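Local atomic coordinates of (S)-ureidoglycine--glyoxylate transaminase (Bacillus subtilis, PDB entry 3ISL), a protein that catalyses the pyridoxal phosphate-dependent transamination between (S)-ureidoglycine and glyoxylate, giving oxalurate and glycine in purine catabolism. Residues 351-356 against 361-366; 100-105 against 110-115; 54-59 against 281-286; 140-145 against 156-161; 214-219 against 253-258. All coordinates share one frame; numbering follows the deposited sequence.

Contact 1: 351-356 against 361-366; sequences ASSFGP and IWRIGT
Ala351 and Arg363 face each other as an antiparallel hydrogen-bonded pair. Backbone bonds run both ways: Arg363 N gives to Ala351 O at 2.9 Å, and Ala351 N gives to Arg363 O at 3.2 Å. Ala351 O also receives a CA-H...O contact from Trp362 CA at 3.4 Å. This is a single bridge, after which 351-356 leaves the strand 361-365.

Side-chain polar bonds take over from there. The arginine chain bends at chi3 (-75°), which turns its guanidinium to the carbonyl of Ser352. Arg363 NH2 meets Ser352 O at 3.0 Å, nearly along the C=O axis and in the guanidinium plane; Arg363 NE adds a weak bond to the same oxygen at 3.4 Å. The far nitrogen, NH1, is held by Thr147 O, so two carbonyls, Ser352 O and Thr147 O, hold the guanidinium. A leucine here would probably leave the Ser352 and Thr147 carbonyls without their donor and let the loop drift.

Apolar and mixed packing completes the contact. Ala351 CB lies over one guanidinium face, 4.0 Å from Arg363 NH2, while Ser353 OG rests against Ile361 CG1 at 3.2 Å.

Trp362 NE1 and Ser352 OG bond elsewhere, to Gly335 O and Glu336 OE1. The whole is a one-bridge antiparallel pairing beside the two-stranded sheet of 324-328 and 361-365; the nearest atoms of the Arg363 side chain and the bound PLP are about 7 Å apart, so the pairing lies close to the cofactor site.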
# COMPACT_ATOMS: atom_id res chain seq x y z
N ALA A 351 -0.46 17.23 17.17
CA ALA A 351 0.44 16.11 17.49
C ALA A 351 1.18 16.35 18.80
O ALA A 351 1.59 17.47 19.09
CB ALA A 351 1.39 15.91 16.32
N SER A 352 1.38 15.29 19.58
CA SER A 352 2.33 15.34 20.68
C SER A 352 3.68 14.91 20.12
O SER A 352 3.82 14.68 18.92
CB SER A 352 1.93 14.39 21.82
OG SER A 352 1.06 15.03 22.76
N SER A 353 4.68 14.82 20.99
CA SER A 353 5.95 14.20 20.65
C SER A 353 6.15 12.96 21.50
O SER A 353 5.74 12.91 22.68
CB SER A 353 7.08 15.17 20.93
OG SER A 353 7.07 16.21 19.99
N PHE A 354 6.78 11.95 20.91
CA PHE A 354 7.18 10.77 21.67
C PHE A 354 8.71 10.60 21.55
O PHE A 354 9.31 11.06 20.56
CB PHE A 354 6.33 9.54 21.29
CG PHE A 354 4.86 9.69 21.68
CD1 PHE A 354 4.46 9.57 23.04
CD2 PHE A 354 3.88 10.01 20.71
CE1 PHE A 354 3.09 9.73 23.42
CE2 PHE A 354 2.50 10.19 21.08
CZ PHE A 354 2.11 10.05 22.44
N GLY A 355 9.37 10.05 22.56
CA GLY A 355 10.85 10.07 22.52
C GLY A 355 11.37 11.34 23.17
O GLY A 355 10.68 11.91 24.00
N PRO A 356 12.56 11.83 22.76
CA PRO A 356 13.29 12.90 23.46
C PRO A 356 12.51 14.22 23.67
O PRO A 356 12.73 14.93 24.68
CB PRO A 356 14.54 13.13 22.59
CG PRO A 356 14.64 11.93 21.70
CD PRO A 356 13.25 11.37 21.55
N ILE A 361 6.85 19.61 23.57
CA ILE A 361 6.28 20.36 22.46
C ILE A 361 5.00 19.76 21.95
O ILE A 361 4.81 18.54 21.99
CB ILE A 361 7.26 20.50 21.22
CG1 ILE A 361 7.87 19.16 20.78
CG2 ILE A 361 8.30 21.56 21.44
CD1 ILE A 361 8.46 19.16 19.31
N TRP A 362 4.13 20.62 21.45
CA TRP A 362 3.10 20.13 20.50
C TRP A 362 3.60 20.48 19.15
O TRP A 362 4.31 21.45 19.03
CB TRP A 362 1.74 20.79 20.66
CG TRP A 362 1.11 20.65 22.01
CD1 TRP A 362 0.46 19.54 22.55
CD2 TRP A 362 0.98 21.70 22.99
NE1 TRP A 362 -0.05 19.86 23.83
CE2 TRP A 362 0.26 21.17 24.11
CE3 TRP A 362 1.43 23.04 23.03
CZ2 TRP A 362 -0.01 21.95 25.29
CZ3 TRP A 362 1.15 23.81 24.19
CH2 TRP A 362 0.46 23.25 25.31
N ARG A 363 3.20 19.72 18.13
CA ARG A 363 3.54 20.05 16.76
C ARG A 363 2.28 20.35 15.97
O ARG A 363 1.39 19.51 15.84
CB ARG A 363 4.36 18.93 16.10
CG ARG A 363 5.66 18.65 16.81
CD ARG A 363 6.37 17.47 16.21
NE ARG A 363 5.72 16.24 16.59
CZ ARG A 363 5.54 15.21 15.78
NH1 ARG A 363 5.98 15.22 14.54
NH2 ARG A 363 4.94 14.13 16.24
N ILE A 364 2.19 21.55 15.40
CA ILE A 364 0.98 21.89 14.67
C ILE A 364 1.42 21.91 13.19
O ILE A 364 2.30 22.68 12.84
CB ILE A 364 0.39 23.20 15.08
CG1 ILE A 364 0.15 23.23 16.62
CG2 ILE A 364 -0.90 23.56 14.21
CD1 ILE A 364 -0.46 24.52 17.18
N GLY A 365 0.81 21.03 12.39
CA GLY A 365 1.07 20.91 10.94
C GLY A 365 0.18 21.91 10.21
O GLY A 365 -0.95 22.19 10.68
N THR A 366 0.69 22.52 9.14
CA THR A 366 -0.13 23.39 8.26
C THR A 366 0.25 22.88 6.88
O THR A 366 1.04 23.51 6.21
CB THR A 366 0.23 24.93 8.38
OG1 THR A 366 1.65 25.07 8.43
CG2 THR A 366 -0.34 25.54 9.64

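Contact 2: 100-105 against 110-115; sequences LLTEIA and ANVHML
Ala105 O takes the backbone N-H of Ala110 at 3.1 Å, with an N-H...O angle of 152°. This bond, spanning five residues, ties the last part of helix 96-107 to the start of strand 111-116 and holds the turn between them. The methyl of Ala110 sits hard by the same oxygen, its CB 3.2 Å from Ala105 O.

The rest of the contact is mostly carbon against carbon, with one sulfur. Ala105 CB touches two groups of the strand side, Ala110 CB at 4.1 Å and Val112 CG2 at 3.8 Å. Val112 straddles the helix face with both branches. With CG1 set opposite its own backbone N (chi1 175°), that methyl reaches Thr102 CB at 4.0 Å, while CG2 goes to the alanine. Thr102 and Val112 cross at about a right angle. Further along, Met114, itself exposed, brings its SD to 4.3 Å from Thr102 CG2. Thr102 OG1 turns back to bond Tyr99 O in its own helix, which leaves its methyl side for the strand.

The helix and strand run nearly antiparallel, at 162°, with their axes 8.9 Å apart, as expected of the returning half of a beta-alpha-beta unit (88-93, 96-107, 111-116). Thr102 also rests on Ile91 and Ile93 of the first strand. With one backbone bond at the turn and mainly small, methyl-bearing side chains beyond it, the chemistry implies close steric fit rather than polar pairing between helix and strand.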
# COMPACT_ATOMS: atom_id res chain seq x y z
N LEU A 100 15.21 6.04 11.04
CA LEU A 100 14.59 5.06 10.18
C LEU A 100 15.48 4.75 8.96
O LEU A 100 15.58 3.62 8.54
CB LEU A 100 13.24 5.60 9.68
CG LEU A 100 12.35 4.85 8.72
CD1 LEU A 100 11.85 3.53 9.31
CD2 LEU A 100 11.13 5.85 8.33
N LEU A 101 16.11 5.77 8.39
CA LEU A 101 17.01 5.51 7.28
C LEU A 101 18.12 4.56 7.72
O LEU A 101 18.51 3.69 6.95
CB LEU A 101 17.66 6.82 6.78
CG LEU A 101 16.76 7.88 6.16
CD1 LEU A 101 17.68 9.01 5.69
CD2 LEU A 101 15.88 7.32 5.02
N THR A 102 18.66 4.74 8.95
CA THR A 102 19.78 3.90 9.36
C THR A 102 19.31 2.45 9.59
O THR A 102 19.99 1.48 9.22
CB THR A 102 20.63 4.45 10.56
OG1 THR A 102 19.95 4.25 11.80
CG2 THR A 102 20.97 5.91 10.42
N GLU A 103 18.14 2.31 10.19
CA GLU A 103 17.49 1.00 10.34
C GLU A 103 17.40 0.20 9.03
O GLU A 103 17.82 -0.95 8.96
CB GLU A 103 16.09 1.23 10.85
CG GLU A 103 15.97 1.28 12.29
CD GLU A 103 15.89 -0.10 12.79
OE1 GLU A 103 15.35 -0.90 11.99
OE2 GLU A 103 16.37 -0.39 13.92
N ILE A 104 16.80 0.83 8.03
CA ILE A 104 16.61 0.25 6.72
C ILE A 104 17.96 -0.13 6.09
O ILE A 104 18.16 -1.27 5.63
CB ILE A 104 15.80 1.22 5.80
CG1 ILE A 104 14.33 1.26 6.24
CG2 ILE A 104 15.85 0.74 4.40
CD1 ILE A 104 13.59 2.54 5.88
N ALA A 105 18.90 0.83 6.05
CA ALA A 105 20.20 0.57 5.46
C ALA A 105 20.91 -0.60 6.15
O ALA A 105 21.52 -1.45 5.48
CB ALA A 105 21.11 1.85 5.47
N ALA A 110 24.24 -2.78 4.80
CA ALA A 110 25.15 -1.63 4.68
C ALA A 110 26.01 -1.44 5.91
O ALA A 110 25.55 -1.68 7.02
CB ALA A 110 24.36 -0.34 4.43
N ASN A 111 27.25 -1.01 5.72
CA ASN A 111 28.01 -0.42 6.80
C ASN A 111 27.56 1.05 6.94
O ASN A 111 27.90 1.88 6.11
CB ASN A 111 29.51 -0.56 6.47
CG ASN A 111 30.44 0.05 7.53
OD1 ASN A 111 31.65 0.18 7.28
ND2 ASN A 111 29.91 0.40 8.72
N VAL A 112 26.80 1.36 7.98
CA VAL A 112 26.28 2.70 8.19
C VAL A 112 27.28 3.62 8.93
O VAL A 112 27.79 3.26 10.01
CB VAL A 112 24.93 2.65 8.95
CG1 VAL A 112 24.43 4.02 9.30
CG2 VAL A 112 23.89 1.95 8.13
N HIS A 113 27.57 4.78 8.34
CA HIS A 113 28.31 5.86 9.05
C HIS A 113 27.28 6.94 9.42
O HIS A 113 26.65 7.54 8.51
CB HIS A 113 29.45 6.41 8.17
CG HIS A 113 30.35 5.34 7.61
ND1 HIS A 113 29.97 4.48 6.60
CD2 HIS A 113 31.64 5.02 7.90
CE1 HIS A 113 30.97 3.67 6.30
NE2 HIS A 113 31.99 3.97 7.08
N MET A 114 27.00 7.12 10.71
CA MET A 114 26.06 8.18 11.07
C MET A 114 26.75 9.40 11.63
O MET A 114 27.81 9.29 12.27
CB MET A 114 24.89 7.70 11.94
CG MET A 114 25.20 7.00 13.23
SD MET A 114 23.68 6.16 13.80
CE MET A 114 24.09 4.44 13.61
N LEU A 115 26.23 10.57 11.30
CA LEU A 115 26.56 11.78 12.02
C LEU A 115 25.29 12.14 12.77
O LEU A 115 24.18 11.91 12.25
CB LEU A 115 26.88 12.90 11.05
CG LEU A 115 28.18 12.96 10.27
CD1 LEU A 115 27.98 13.89 9.04
CD2 LEU A 115 29.32 13.45 11.19

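Contact 3: 54-59 against 281-286; sequences RELFQT and RLVLEE
Glu55 and Leu284 cross obliquely, the glutamate chain running out extended over the branched end of the leucine. Glu55 CB lies 3.9 Å from Leu284 CD1, and further out Glu55 OE2 comes to 3.8 Å from Leu284 CG, so the leucine meets both the root and the tip of the acid. The carboxylate oxygen only brushes the leucine, and no polar bond to 281-286 is made. The Leu284 methyl CD1 also reaches back toward the helix backbone, 4.3 Å from Leu56 N.

Deeper in, Leu56 and Val283 cross at about a right angle and touch through methyls, Leu56 CD2 to Val283 CG2 at 4.1 Å. With chi1 at -161°, Leu56 carries its CG opposite the backbone N, which directs the branched end toward the valine. An alanine in place of Leu284 is likely to open a gap beneath Glu55 and leave its carboxylate chain free to swing.

Helix 40-56 ends here in a Schellman motif at Gln58, and helix 270-286 is also at its last turn. Helix 288-308 closes over the same corner, with Leu288 touching both Val283 and Gln58. Beyond, Leu56 packs on Ile177, and Phe57 lies against Pro208 and Thr210 of strand 206-211.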
# COMPACT_ATOMS: atom_id res chain seq x y z
N ARG A 54 7.09 14.15 -12.54
CA ARG A 54 8.31 14.87 -13.01
C ARG A 54 8.25 16.34 -12.62
O ARG A 54 9.22 16.87 -12.07
CB ARG A 54 8.52 14.68 -14.51
CG ARG A 54 8.68 13.20 -14.94
CD ARG A 54 9.04 13.01 -16.44
NE ARG A 54 9.22 11.59 -16.62
CZ ARG A 54 8.31 10.79 -17.17
NH1 ARG A 54 7.19 11.28 -17.66
NH2 ARG A 54 8.52 9.49 -17.22
N GLU A 55 7.09 16.99 -12.82
CA GLU A 55 6.93 18.41 -12.50
C GLU A 55 6.95 18.68 -11.01
O GLU A 55 7.58 19.65 -10.59
CB GLU A 55 5.60 19.01 -13.05
CG GLU A 55 5.57 19.17 -14.50
CD GLU A 55 4.30 19.89 -14.93
OE1 GLU A 55 3.62 19.27 -15.76
OE2 GLU A 55 3.97 21.02 -14.43
N LEU A 56 6.29 17.80 -10.24
CA LEU A 56 6.14 17.95 -8.83
C LEU A 56 7.52 17.93 -8.24
O LEU A 56 7.79 18.71 -7.39
CB LEU A 56 5.40 16.75 -8.24
CG LEU A 56 4.72 16.79 -6.87
CD1 LEU A 56 4.81 15.48 -6.07
CD2 LEU A 56 4.88 17.97 -6.05
N PHE A 57 8.38 17.00 -8.69
CA PHE A 57 9.74 16.87 -8.14
C PHE A 57 10.77 17.82 -8.74
O PHE A 57 11.93 17.83 -8.29
CB PHE A 57 10.28 15.44 -8.26
CG PHE A 57 9.75 14.47 -7.22
CD1 PHE A 57 10.20 14.51 -5.88
CD2 PHE A 57 8.88 13.44 -7.61
CE1 PHE A 57 9.73 13.59 -4.94
CE2 PHE A 57 8.40 12.50 -6.68
CZ PHE A 57 8.84 12.55 -5.36
N GLN A 58 10.34 18.60 -9.72
CA GLN A 58 11.18 19.52 -10.51
C GLN A 58 12.31 18.77 -11.09
O GLN A 58 13.52 19.09 -10.82
CB GLN A 58 11.61 20.78 -9.70
CG GLN A 58 10.36 21.51 -9.11
CD GLN A 58 10.69 22.86 -8.41
OE1 GLN A 58 10.19 23.15 -7.31
NE2 GLN A 58 11.50 23.68 -9.05
N THR A 59 11.95 17.74 -11.93
CA THR A 59 12.97 16.91 -12.55
C THR A 59 12.63 16.48 -13.98
O THR A 59 11.46 16.38 -14.36
CB THR A 59 13.24 15.64 -11.72
OG1 THR A 59 14.33 14.95 -12.28
CG2 THR A 59 12.00 14.66 -11.70
N ARG A 281 -2.62 16.58 -9.67
CA ARG A 281 -3.15 17.58 -10.62
C ARG A 281 -3.50 18.89 -9.88
O ARG A 281 -3.33 19.95 -10.43
CB ARG A 281 -4.37 17.05 -11.38
CG ARG A 281 -5.20 18.09 -12.11
CD ARG A 281 -6.35 17.47 -12.83
NE ARG A 281 -7.42 16.97 -11.95
CZ ARG A 281 -8.42 17.71 -11.46
NH1 ARG A 281 -8.50 19.03 -11.65
NH2 ARG A 281 -9.34 17.09 -10.73
N LEU A 282 -4.05 18.80 -8.66
CA LEU A 282 -4.44 19.98 -7.90
C LEU A 282 -3.26 20.79 -7.47
O LEU A 282 -3.33 22.05 -7.46
CB LEU A 282 -5.31 19.68 -6.67
CG LEU A 282 -6.64 19.01 -6.98
CD1 LEU A 282 -7.52 18.91 -5.72
CD2 LEU A 282 -7.42 19.64 -8.11
N VAL A 283 -2.17 20.11 -7.11
CA VAL A 283 -0.98 20.91 -6.81
C VAL A 283 -0.49 21.72 -8.00
O VAL A 283 -0.15 22.87 -7.88
CB VAL A 283 0.14 20.22 -5.97
CG1 VAL A 283 -0.24 18.93 -5.36
CG2 VAL A 283 1.66 20.52 -6.39
N LEU A 284 -0.48 21.09 -9.14
CA LEU A 284 -0.00 21.74 -10.35
C LEU A 284 -0.96 22.83 -10.83
O LEU A 284 -0.53 23.73 -11.49
CB LEU A 284 0.21 20.66 -11.43
CG LEU A 284 1.62 20.06 -11.61
CD1 LEU A 284 2.83 20.41 -10.61
CD2 LEU A 284 1.59 18.64 -11.96
N GLU A 285 -2.26 22.73 -10.52
CA GLU A 285 -3.18 23.76 -10.93
C GLU A 285 -2.98 24.98 -10.06
O GLU A 285 -3.08 26.10 -10.55
CB GLU A 285 -4.64 23.34 -10.89
CG GLU A 285 -4.93 22.15 -11.83
CD GLU A 285 -6.44 21.81 -11.97
OE1 GLU A 285 -7.23 22.28 -11.13
OE2 GLU A 285 -6.81 21.08 -12.96
N GLU A 286 -2.69 24.75 -8.77
CA GLU A 286 -2.32 25.81 -7.89
C GLU A 286 -1.03 26.52 -8.36
O GLU A 286 -0.94 27.77 -8.39
CB GLU A 286 -2.19 25.32 -6.43
CG GLU A 286 -1.97 26.54 -5.45
CD GLU A 286 -2.01 26.18 -3.97
OE1 GLU A 286 -2.09 24.97 -3.65
OE2 GLU A 286 -2.00 27.10 -3.07

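Contact 4: 140-145 against 156-161; sequences VAMVHG and KAIGEA
Met142 and Ile158 meet at about a right angle, and the methionine makes its contact with its far end. Starting at Met142 CB, the chain leaves strand 139-143 toward helix 156-164, still 6.4 Å short of Ile158 CD1. Met142 CG is 5.7 Å from that same methyl, and neither of these two carbons touches the helix. The chain is extended beyond CG (chi2 -179°), so the next atom keeps going outward: Met142 SD arrives at 3.9 Å from Ile158 CD1. Met142 CE finishes beside it, at 4.0 Å from Ile158 CD1, so that one isoleucine methyl rests against both sulfur and terminal methyl.

Ile158 answers with its longer branch. Its CD1 goes to the methionine, while its other branch looks further back along the strand, with Ile158 CG2 at 4.4 Å from Val140 CG2. The single isoleucine thus spans two strand residues lying on one face, Val140 and Met142. All three are buried, and the contact is wholly apolar.

Strand 139-143, helix 156-164 and strand 168-172 form a beta-alpha-beta crossover between neighbouring parallel strands of the main sheet. Phe169 of the returning strand touches both Val140 and Ile158, and Ile128 of helix 125-135 touches both Met142 and Ile158. Where the strand ends, Val143 and Gly145 touch the bound PLP, and on the sheet's other side Phe97 of helix 96-107 packs on Val143.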
# COMPACT_ATOMS: atom_id res chain seq x y z
N VAL A 140 24.72 8.57 0.14
CA VAL A 140 24.33 9.40 1.25
C VAL A 140 22.84 9.58 1.30
O VAL A 140 22.20 9.94 0.31
CB VAL A 140 25.21 10.69 1.44
CG1 VAL A 140 26.39 10.84 0.45
CG2 VAL A 140 24.48 11.94 1.93
N ALA A 141 22.28 9.22 2.47
CA ALA A 141 20.84 9.16 2.66
C ALA A 141 20.49 10.19 3.68
O ALA A 141 21.08 10.22 4.77
CB ALA A 141 20.39 7.74 3.16
N MET A 142 19.49 11.00 3.39
CA MET A 142 19.15 12.07 4.30
C MET A 142 17.67 12.51 4.26
O MET A 142 17.04 12.45 3.22
CB MET A 142 20.01 13.27 3.93
CG MET A 142 20.35 14.14 5.09
SD MET A 142 21.34 15.51 4.42
CE MET A 142 21.11 16.62 5.80
N VAL A 143 17.15 12.99 5.40
CA VAL A 143 15.78 13.51 5.49
C VAL A 143 15.83 15.02 5.09
O VAL A 143 16.67 15.76 5.57
CB VAL A 143 15.19 13.37 6.91
CG1 VAL A 143 13.69 13.92 6.95
CG2 VAL A 143 15.24 11.93 7.40
N HIS A 144 14.96 15.44 4.17
CA HIS A 144 14.82 16.90 3.85
C HIS A 144 14.25 17.70 5.00
O HIS A 144 14.85 18.73 5.46
CB HIS A 144 13.95 17.10 2.56
CG HIS A 144 13.97 18.50 2.00
ND1 HIS A 144 12.99 18.96 1.15
CD2 HIS A 144 14.79 19.56 2.25
CE1 HIS A 144 13.22 20.23 0.85
NE2 HIS A 144 14.34 20.61 1.46
N GLY A 145 13.07 17.28 5.46
CA GLY A 145 12.38 17.99 6.56
C GLY A 145 12.03 16.96 7.65
O GLY A 145 11.32 15.97 7.37
N LYS A 156 21.39 21.58 -1.30
CA LYS A 156 22.08 21.79 -2.56
C LYS A 156 23.61 21.52 -2.41
O LYS A 156 24.22 20.85 -3.26
CB LYS A 156 21.86 23.24 -3.10
CG LYS A 156 22.53 23.64 -4.48
CD LYS A 156 21.90 25.05 -4.95
CE LYS A 156 22.50 25.69 -6.24
NZ LYS A 156 22.67 24.58 -7.19
N ALA A 157 24.20 22.10 -1.38
CA ALA A 157 25.68 21.99 -1.23
C ALA A 157 26.05 20.48 -1.04
O ALA A 157 27.06 19.97 -1.59
CB ALA A 157 26.19 22.91 -0.07
N ILE A 158 25.16 19.77 -0.37
CA ILE A 158 25.38 18.36 -0.10
C ILE A 158 25.27 17.51 -1.39
O ILE A 158 26.13 16.73 -1.69
CB ILE A 158 24.42 17.86 1.01
CG1 ILE A 158 24.87 18.48 2.33
CG2 ILE A 158 24.45 16.24 1.09
CD1 ILE A 158 23.79 18.42 3.44
N GLY A 159 24.22 17.73 -2.16
CA GLY A 159 24.08 17.07 -3.45
C GLY A 159 25.21 17.37 -4.42
O GLY A 159 25.72 16.46 -5.07
N GLU A 160 25.65 18.62 -4.48
CA GLU A 160 26.83 18.95 -5.28
C GLU A 160 28.08 18.19 -4.89
O GLU A 160 28.83 17.72 -5.78
CB GLU A 160 27.08 20.46 -5.29
CG GLU A 160 26.19 21.00 -6.42
CD GLU A 160 25.91 22.46 -6.37
OE1 GLU A 160 26.26 23.13 -5.36
OE2 GLU A 160 25.33 22.93 -7.37
N ALA A 161 28.29 17.99 -3.59
CA ALA A 161 29.49 17.22 -3.17
C ALA A 161 29.27 15.73 -3.55
O ALA A 161 30.23 15.07 -3.90
CB ALA A 161 29.75 17.39 -1.66

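Contact 5: 214-219 against 253-258; sequences RVADVI and QLEDYW
Glu255 turns its CG to the place between its own N and carbonyl carbon (chi1 48°) and then runs straight (chi2 -173°), pushing its carboxylate across to Ala216 and Ile219 of the other helix. Ile219 turns its CD1 toward it, the chain extended at chi2 (-174°).

This is helix-to-helix packing within the large, PLP-binding domain of a class-V aminotransferase. The segments, in helices 213-220 and 251-257, touch loosely, burying 94 Å² in all. Their backbones stay well apart, with Ala216 CA and Glu255 CA 9.2 Å from each other, and the gap is bridged mainly by the glutamate. Its polar end finds its partner elsewhere: Glu255 OE2 is hydrogen-bonded to Tyr211 OH just ahead of helix 213-220. That tie probably fixes the direction of the carboxylate.

Trp63 of strand 63-68 lies against both Ala216 and Glu255, covering the join. Ile219 also reaches Ser81 of helix 71-82, and on the other helix Gln253 packs on Arg107 of the second subunit. The contact itself comes down to one oxygen, Glu255 OE2, which sits 4.5 Å from Ala216 CB and likewise 4.5 Å from Ile219 CD1.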
# COMPACT_ATOMS: atom_id res chain seq x y z
N ARG A 214 22.06 7.63 -13.01
CA ARG A 214 23.02 7.13 -11.99
C ARG A 214 22.39 6.05 -11.11
O ARG A 214 22.95 4.97 -10.96
CB ARG A 214 23.60 8.25 -11.11
CG ARG A 214 24.38 9.31 -11.88
CD ARG A 214 25.69 9.72 -11.15
NE ARG A 214 25.33 10.42 -9.97
CZ ARG A 214 25.89 10.31 -8.78
NH1 ARG A 214 26.95 9.58 -8.58
NH2 ARG A 214 25.36 11.02 -7.79
N VAL A 215 21.21 6.36 -10.56
CA VAL A 215 20.42 5.36 -9.77
C VAL A 215 19.97 4.15 -10.60
O VAL A 215 20.13 3.00 -10.17
CB VAL A 215 19.25 5.97 -8.98
CG1 VAL A 215 18.54 4.88 -8.14
CG2 VAL A 215 19.77 7.02 -8.05
N ALA A 216 19.49 4.41 -11.81
CA ALA A 216 18.93 3.34 -12.65
C ALA A 216 20.03 2.34 -13.07
O ALA A 216 19.82 1.14 -13.01
CB ALA A 216 18.14 3.90 -13.90
N ASP A 217 21.21 2.83 -13.45
CA ASP A 217 22.32 1.90 -13.79
C ASP A 217 22.75 0.96 -12.63
O ASP A 217 23.10 -0.20 -12.88
CB ASP A 217 23.53 2.66 -14.35
CG ASP A 217 23.19 3.37 -15.64
OD1 ASP A 217 23.96 4.22 -16.05
OD2 ASP A 217 22.10 3.12 -16.21
N VAL A 218 22.76 1.45 -11.39
CA VAL A 218 23.06 0.59 -10.24
C VAL A 218 21.95 -0.47 -10.08
O VAL A 218 22.24 -1.60 -9.76
CB VAL A 218 23.19 1.41 -8.95
CG1 VAL A 218 23.15 0.50 -7.70
CG2 VAL A 218 24.43 2.28 -8.97
N ILE A 219 20.69 -0.10 -10.34
CA ILE A 219 19.57 -1.02 -10.22
C ILE A 219 19.68 -2.06 -11.34
O ILE A 219 19.46 -3.25 -11.14
CB ILE A 219 18.26 -0.24 -10.32
CG1 ILE A 219 18.10 0.75 -9.15
CG2 ILE A 219 17.09 -1.18 -10.41
CD1 ILE A 219 16.75 1.44 -9.13
N GLN A 253 12.15 -4.54 -11.34
CA GLN A 253 10.90 -5.10 -11.80
C GLN A 253 9.85 -4.01 -11.86
O GLN A 253 9.05 -3.99 -12.81
CB GLN A 253 10.42 -6.23 -10.89
CG GLN A 253 11.44 -7.37 -10.78
CD GLN A 253 10.89 -8.53 -10.01
OE1 GLN A 253 10.05 -9.28 -10.51
NE2 GLN A 253 11.40 -8.71 -8.78
N LEU A 254 9.85 -3.10 -10.88
CA LEU A 254 8.90 -1.96 -10.88
C LEU A 254 9.09 -1.00 -12.09
O LEU A 254 8.11 -0.39 -12.57
CB LEU A 254 8.89 -1.23 -9.55
CG LEU A 254 8.05 -2.09 -8.60
CD1 LEU A 254 8.32 -1.80 -7.14
CD2 LEU A 254 6.56 -1.92 -8.95
N GLU A 255 10.32 -0.91 -12.62
CA GLU A 255 10.51 -0.11 -13.83
C GLU A 255 9.91 -0.75 -15.11
O GLU A 255 9.42 -0.01 -15.98
CB GLU A 255 11.91 0.48 -13.99
CG GLU A 255 13.13 -0.37 -13.78
CD GLU A 255 14.40 0.50 -13.82
OE1 GLU A 255 15.29 0.29 -14.68
OE2 GLU A 255 14.50 1.42 -13.01
N ASP A 256 9.91 -2.09 -15.20
CA ASP A 256 9.30 -2.81 -16.33
C ASP A 256 7.75 -2.79 -16.19
O ASP A 256 7.01 -2.82 -17.19
CB ASP A 256 9.85 -4.25 -16.45
CG ASP A 256 11.22 -4.35 -17.23
OD1 ASP A 256 11.83 -3.34 -17.70
OD2 ASP A 256 11.70 -5.48 -17.37
N TYR A 257 7.27 -2.72 -14.93
CA TYR A 257 5.86 -2.44 -14.60
C TYR A 257 5.38 -1.07 -15.13
O TYR A 257 4.28 -0.96 -15.72
CB TYR A 257 5.57 -2.54 -13.07
CG TYR A 257 4.08 -2.66 -12.81
CD1 TYR A 257 3.47 -3.89 -12.86
CD2 TYR A 257 3.28 -1.52 -12.54
CE1 TYR A 257 2.09 -4.04 -12.68
CE2 TYR A 257 1.89 -1.64 -12.34
CZ TYR A 257 1.31 -2.92 -12.43
OH TYR A 257 -0.02 -3.14 -12.25
N TRP A 258 6.19 -0.04 -14.91
CA TRP A 258 5.80 1.35 -15.18
C TRP A 258 6.46 1.82 -16.51
O TRP A 258 7.02 2.91 -16.58
CB TRP A 258 6.21 2.26 -13.99
CG TRP A 258 5.25 2.28 -12.80
CD1 TRP A 258 5.36 1.52 -11.65
CD2 TRP A 258 4.07 3.11 -12.62
NE1 TRP A 258 4.30 1.81 -10.78
CE2 TRP A 258 3.51 2.78 -11.35
CE3 TRP A 258 3.42 4.09 -13.42
CZ2 TRP A 258 2.32 3.39 -10.88
CZ3 TRP A 258 2.21 4.69 -12.93
CH2 TRP A 258 1.71 4.36 -11.69

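How the contacts relate
Contacts 2 and 4 belong to one structure: both pack a helix on a strand of the seven-stranded sheet, and they touch, with Leu101 CD1 of contact 2 lying 3.5 Å from Met142 N of contact 4. Both rely on methyls, though contact 4 is wholly buried while contact 2 runs out to an exposed methionine. Contact 1 is also largely buried, but polar, built on backbone and guanidinium bonds beside the small two-stranded sheet. Contacts 3 and 5 join helix to helix, both with a glutamate laid against aliphatic carbon, contact 3 adding a methyl pair; contact 3 is the more exposed, and their centres are about 22 Å apart. Contacts 2, 3 and 5 also reach the second subunit.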